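Local coordinates for protein putative beta-glucosidase (Bifidobacterium adolescentis, PDB 5WAB) that hydrolyses beta-glucosidic linkages as a family 3 glycoside hydrolase, and may also release terminal arabinopyranosyl groups from ginsenosides, at residues Leu214-Asp217 and Val218-Glu222; Val454-Ala457 and Pro458-Gly461. All coordinates share one frame; numbering follows the deposited sequence.

Interaction 1 of 2, residues Leu214-Asp217 and Val218-Glu222; sequences LLTD and VLRDE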
ATOM      1  N   LEU A 214     -15.241 -10.320 -12.571  1.00 15.64           N
ATOM      2  CA  LEU A 214     -14.285  -9.387 -11.992  1.00 16.33           C
ATOM      3  C   LEU A 214     -13.973  -8.255 -12.964  1.00 17.18           C
ATOM      4  O   LEU A 214     -14.129  -7.075 -12.629  1.00 18.82           O
ATOM      5  CB  LEU A 214     -13.012 -10.143 -11.595  1.00 16.64           C
ATOM      6  CG  LEU A 214     -11.935  -9.351 -10.857  1.00 17.57           C
ATOM      7  CD1 LEU A 214     -12.426  -8.972  -9.463  1.00 17.33           C
ATOM      8  CD2 LEU A 214     -10.642 -10.156 -10.776  1.00 17.35           C
ATOM      9  N   LEU A 215     -13.559  -8.599 -14.189  1.00 17.66           N
ATOM     10  CA  LEU A 215     -13.043  -7.615 -15.134  1.00 15.79           C
ATOM     11  C   LEU A 215     -14.136  -6.819 -15.841  1.00 18.78           C
ATOM     12  O   LEU A 215     -13.843  -5.750 -16.389  1.00 19.47           O
ATOM     13  CB  LEU A 215     -12.168  -8.303 -16.180  1.00 16.77           C
ATOM     14  CG  LEU A 215     -10.953  -9.108 -15.708  1.00 17.83           C
ATOM     15  CD1 LEU A 215     -10.134  -9.600 -16.906  1.00 15.31           C
ATOM     16  CD2 LEU A 215     -10.091  -8.276 -14.770  1.00 15.80           C
ATOM     17  N   THR A 216     -15.379  -7.306 -15.856  1.00 18.76           N
ATOM     18  CA  THR A 216     -16.439  -6.633 -16.595  1.00 20.10           C
ATOM     19  C   THR A 216     -17.618  -6.282 -15.701  1.00 22.30           C
ATOM     20  O   THR A 216     -17.975  -5.104 -15.610  1.00 22.29           O
ATOM     21  CB  THR A 216     -16.900  -7.500 -17.777  1.00 21.47           C
ATOM     22  OG1 THR A 216     -15.789  -7.764 -18.640  1.00 18.26           O
ATOM     23  CG2 THR A 216     -17.989  -6.777 -18.580  1.00 18.41           C
ATOM     24  N   ASP A 217     -18.227  -7.265 -15.029  1.00 23.21           N
ATOM     25  CA  ASP A 217     -19.391  -6.995 -14.185  1.00 24.35           C
ATOM     26  C   ASP A 217     -19.067  -5.970 -13.104  1.00 24.16           C
ATOM     27  O   ASP A 217     -19.766  -4.961 -12.960  1.00 25.13           O
ATOM     28  CB  ASP A 217     -19.894  -8.290 -13.545  1.00 24.73           C
ATOM     29  CG  ASP A 217     -20.404  -9.281 -14.566  1.00 26.11           C
ATOM     30  OD1 ASP A 217     -20.400  -8.941 -15.761  1.00 27.05           O
ATOM     31  OD2 ASP A 217     -20.808 -10.398 -14.177  1.00 27.47           O
ATOM     32  N   VAL A 218     -18.016  -6.219 -12.326  1.00 22.54           N
ATOM     33  CA  VAL A 218     -17.654  -5.316 -11.237  1.00 22.68           C
ATOM     34  C   VAL A 218     -16.894  -4.107 -11.762  1.00 20.54           C
ATOM     35  O   VAL A 218     -17.327  -2.959 -11.610  1.00 20.53           O
ATOM     36  CB  VAL A 218     -16.819  -6.057 -10.175  1.00 23.45           C
ATOM     37  CG1 VAL A 218     -16.257  -5.060  -9.179  1.00 22.93           C
ATOM     38  CG2 VAL A 218     -17.648  -7.124  -9.471  1.00 24.13           C
ATOM     39  N   LEU A 219     -15.748  -4.358 -12.396  1.00 19.05           N
ATOM     40  CA  LEU A 219     -14.809  -3.287 -12.709  1.00 18.91           C
ATOM     41  C   LEU A 219     -15.436  -2.232 -13.616  1.00 19.94           C
ATOM     42  O   LEU A 219     -15.332  -1.027 -13.350  1.00 19.26           O
ATOM     43  CB  LEU A 219     -13.551  -3.887 -13.341  1.00 18.85           C
ATOM     44  CG  LEU A 219     -12.421  -2.944 -13.754  1.00 18.52           C
ATOM     45  CD1 LEU A 219     -11.886  -2.172 -12.554  1.00 18.03           C
ATOM     46  CD2 LEU A 219     -11.313  -3.729 -14.429  1.00 18.52           C
ATOM     47  N   ARG A 220     -16.136  -2.664 -14.667  1.00 19.94           N
ATOM     48  CA  ARG A 220     -16.650  -1.736 -15.669  1.00 20.98           C
ATOM     49  C   ARG A 220     -18.131  -1.417 -15.506  1.00 22.02           C
ATOM     50  O   ARG A 220     -18.504  -0.240 -15.472  1.00 23.40           O
ATOM     51  CB  ARG A 220     -16.394  -2.296 -17.072  1.00 21.10           C
ATOM     52  CG  ARG A 220     -14.921  -2.333 -17.453  1.00 20.06           C
ATOM     53  CD  ARG A 220     -14.738  -3.051 -18.755  1.00 20.50           C
ATOM     54  NE  ARG A 220     -13.427  -2.831 -19.344  1.00 20.24           N
ATOM     55  CZ  ARG A 220     -12.451  -3.728 -19.318  1.00 19.67           C
ATOM     56  NH1 ARG A 220     -12.642  -4.890 -18.702  1.00 19.77           N
ATOM     57  NH2 ARG A 220     -11.286  -3.465 -19.898  1.00 18.88           N
ATOM     58  N   ASP A 221     -18.988  -2.435 -15.394  1.00 22.57           N
ATOM     59  CA  ASP A 221     -20.425  -2.171 -15.362  1.00 26.08           C
ATOM     60  C   ASP A 221     -20.869  -1.516 -14.060  1.00 27.54           C
ATOM     61  O   ASP A 221     -21.782  -0.685 -14.075  1.00 30.57           O
ATOM     62  CB  ASP A 221     -21.214  -3.458 -15.613  1.00 26.73           C
ATOM     63  CG  ASP A 221     -21.047  -3.980 -17.038  1.00 26.80           C
ATOM     64  OD1 ASP A 221     -20.624  -3.200 -17.920  1.00 25.32           O
ATOM     65  OD2 ASP A 221     -21.363  -5.166 -17.279  1.00 27.52           O
ATOM     66  N   GLU A 222     -20.241  -1.860 -12.935  1.00 26.77           N
ATOM     67  CA  GLU A 222     -20.613  -1.290 -11.643  1.00 27.84           C
ATOM     68  C   GLU A 222     -19.776  -0.064 -11.285  1.00 25.24           C
ATOM     69  O   GLU A 222     -20.324   0.969 -10.896  1.00 27.01           O
ATOM     70  CB  GLU A 222     -20.487  -2.348 -10.540  1.00 29.90           C
ATOM     71  CG  GLU A 222     -21.410  -3.545 -10.702  1.00 31.69           C
ATOM     72  CD  GLU A 222     -21.244  -4.561  -9.591  1.00 32.87           C
ATOM     73  OE1 GLU A 222     -20.685  -4.200  -8.536  1.00 33.31           O
ATOM     74  OE2 GLU A 222     -21.660  -5.723  -9.773  1.00 34.47           O
TER

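Interaction 2 of 2, residues Val454-Ala457 and Pro458-Gly461; sequences VSVA and PWAG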
ATOM      1  N   VAL A 454       8.405  -6.762  11.182  1.00 25.23           N
ATOM      2  CA  VAL A 454       9.250  -7.620  11.997  1.00 26.92           C
ATOM      3  C   VAL A 454       8.780  -7.502  13.441  1.00 27.23           C
ATOM      4  O   VAL A 454       8.202  -6.488  13.849  1.00 25.57           O
ATOM      5  CB  VAL A 454      10.749  -7.272  11.871  1.00 25.64           C
ATOM      6  CG1 VAL A 454      11.208  -7.405  10.424  1.00 24.60           C
ATOM      7  CG2 VAL A 454      11.033  -5.878  12.420  1.00 24.08           C
ATOM      8  N   SER A 455       9.004  -8.563  14.210  1.00 29.29           N
ATOM      9  CA  SER A 455       8.699  -8.529  15.631  1.00 29.75           C
ATOM     10  C   SER A 455       9.669  -7.604  16.353  1.00 30.37           C
ATOM     11  O   SER A 455      10.854  -7.525  16.013  1.00 30.90           O
ATOM     12  CB  SER A 455       8.783  -9.934  16.214  1.00 32.01           C
ATOM     13  OG  SER A 455      10.008 -10.540  15.836  1.00 34.73           O
ATOM     14  N   VAL A 456       9.159  -6.893  17.357  1.00 29.68           N
ATOM     15  CA  VAL A 456       9.938  -5.915  18.098  1.00 29.06           C
ATOM     16  C   VAL A 456      10.001  -6.244  19.585  1.00 31.50           C
ATOM     17  O   VAL A 456      11.075  -6.181  20.193  1.00 31.96           O
ATOM     18  CB  VAL A 456       9.388  -4.490  17.879  1.00 26.60           C
ATOM     19  CG1 VAL A 456      10.205  -3.480  18.667  1.00 26.52           C
ATOM     20  CG2 VAL A 456       9.381  -4.136  16.395  1.00 25.24           C
ATOM     21  N   ALA A 457       8.869  -6.610  20.182  1.00 31.92           N
ATOM     22  CA  ALA A 457       8.800  -6.841  21.624  1.00 33.39           C
ATOM     23  C   ALA A 457       9.828  -7.817  22.191  1.00 34.50           C
ATOM     24  O   ALA A 457      10.301  -7.571  23.314  1.00 35.59           O
ATOM     25  CB  ALA A 457       7.384  -7.308  21.992  1.00 34.69           C
ATOM     26  N   PRO A 458      10.207  -8.915  21.522  1.00 35.72           N
ATOM     27  CA  PRO A 458      11.177  -9.837  22.143  1.00 36.09           C
ATOM     28  C   PRO A 458      12.503  -9.198  22.524  1.00 36.12           C
ATOM     29  O   PRO A 458      13.184  -9.725  23.411  1.00 38.56           O
ATOM     30  CB  PRO A 458      11.364 -10.929  21.076  1.00 36.25           C
ATOM     31  CG  PRO A 458      10.746 -10.388  19.828  1.00 35.35           C
ATOM     32  CD  PRO A 458       9.651  -9.497  20.288  1.00 35.08           C
ATOM     33  N   TRP A 459      12.899  -8.096  21.886  1.00 35.00           N
ATOM     34  CA  TRP A 459      14.182  -7.463  22.163  1.00 35.59           C
ATOM     35  C   TRP A 459      14.083  -5.981  22.505  1.00 35.78           C
ATOM     36  O   TRP A 459      15.119  -5.353  22.753  1.00 35.92           O
ATOM     37  CB  TRP A 459      15.130  -7.640  20.968  1.00 34.75           C
ATOM     38  CG  TRP A 459      14.491  -7.290  19.665  1.00 33.96           C
ATOM     39  CD1 TRP A 459      13.907  -8.154  18.783  1.00 33.14           C
ATOM     40  CD2 TRP A 459      14.364  -5.981  19.092  1.00 32.13           C
ATOM     41  NE1 TRP A 459      13.424  -7.464  17.703  1.00 31.36           N
ATOM     42  CE2 TRP A 459      13.690  -6.130  17.864  1.00 30.55           C
ATOM     43  CE3 TRP A 459      14.752  -4.699  19.499  1.00 30.49           C
ATOM     44  CZ2 TRP A 459      13.395  -5.045  17.035  1.00 29.57           C
ATOM     45  CZ3 TRP A 459      14.456  -3.620  18.674  1.00 29.22           C
ATOM     46  CH2 TRP A 459      13.785  -3.802  17.454  1.00 28.64           C
ATOM     47  N   ALA A 460      12.881  -5.400  22.504  1.00 36.02           N
ATOM     48  CA  ALA A 460      12.730  -3.964  22.709  1.00 35.46           C
ATOM     49  C   ALA A 460      13.279  -3.496  24.052  1.00 36.29           C
ATOM     50  O   ALA A 460      13.580  -2.306  24.205  1.00 36.63           O
ATOM     51  CB  ALA A 460      11.259  -3.572  22.579  1.00 35.33           C
ATOM     52  N   GLY A 461      13.404  -4.392  25.033  1.00 36.62           N
ATOM     53  CA  GLY A 461      13.928  -4.003  26.331  1.00 37.68           C
ATOM     54  C   GLY A 461      15.373  -3.550  26.307  1.00 37.74           C
ATOM     55  O   GLY A 461      15.832  -2.908  27.258  1.00 37.89           O
TER
HETATM   56  O   HOH W   1      12.549  -9.965  16.124  1.00 23.40           O

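Interaction 1 of 2, residues Leu214-Asp217 and Val218-Glu222
R220 bends back along its own helix to lay its guanidinium edge near L215 O. With CG anti to the carbonyl carbon (chi1 -68°), its extended chain passes that oxygen before NH1 meets it at 2.7 Å, a weak, bent bond. A long arginine suits the place: its aliphatic part lies on the helix, while NH1 reaches G246 O, just past helix 239-245, and NH2 bonds weakly to N248.

The helix here winds in pi-type turns. D221 N and L219 N each bond five residues back, to T216 O at 2.9 Å and L214 O at 3.2 Å, while R220 N also takes T216 O in an ordinary i to i+4 bond, from above the carbonyl plane. T216 turns OG1 to A245 O and sets CG2 beside D221 OD2. D217 OD1 and D221 OD2 approach to 4.2 Å, a like-charge pair that probably costs little where D221 is exposed; E222 is salt-bridged to R177.

This is the helix of a beta-alpha-beta crossover between neighbouring parallel strands 195-198 and 228-230 in the TIM-barrel-type N-terminal domain. Leucines supply its apolar face: L214 and L219 pack on F155 of strand 149-155, L215 and L219 on V229 of strand 228-230.

Interaction 2 of 2, residues Val454-Ala457 and Pro458-Gly461
A type I beta-turn, V456 to W459, lies in the loop between strands 444-449 and 465-468, within the C-terminal domain of the family 3 fold, and folds W459 back over V456. The turn is closed by W459 N, which donates to V456 O at 3.1 Å, with A457 and P458 at its corner. Proline fits here because its ring fixes phi and its nitrogen needs no acceptor. A460 N adds a weak bond to the same V456 O.

The indole of W459 is the centrepiece. Its CG sits between the backbone N and the carbonyl carbon (chi1 48°), which swings the ring back across the turn. V456 O lies 3.4 Å above the ring plane, over its centre. On that same face V456 CG1 makes a CH-pi contact, 4.1 Å from the six-membered centroid, and A460 CB, on the same side of the ring, touches this methyl.

At the polar edge the single N-H at NE1 is shared between S455 O, a weak bond, and water 1, in the ring plane at 3.1 Å from NE1. The water in turn donates to S455 OG at 2.6 Å, and that hydroxyl also pairs with D425. A phenylalanine at W459 would lack the indole N-H and would probably leave S455 O and the water without this donor, breaking the bridge to the serine.

W459 is packed by V446 and L448 of strand 444-449, I466 of strand 465-468 and V431 and L434 of helix 428-438, so the indole is held between sheet and helix, while P458 is exposed at the corner of the turn.

From the N terminus, interaction 1 comes first, on helix 212-222, which leads from the short strands 202-203 and 206-207 towards strand 228-230 of the parallel sheet in the N-terminal domain. Interaction 2 follows far along the chain, in the link joining parallel strands 444-449 and 465-468 of the C-terminal domain. Each is local, so neither closes a long loop, and they run in series without nesting or crossing. Their centres are 44 Å apart, with nearest atoms about 29 Å from each other, on opposite sides of the chain's centre. Each helps fasten a connecting segment to its own sheet, one through a helix, the other through a turn.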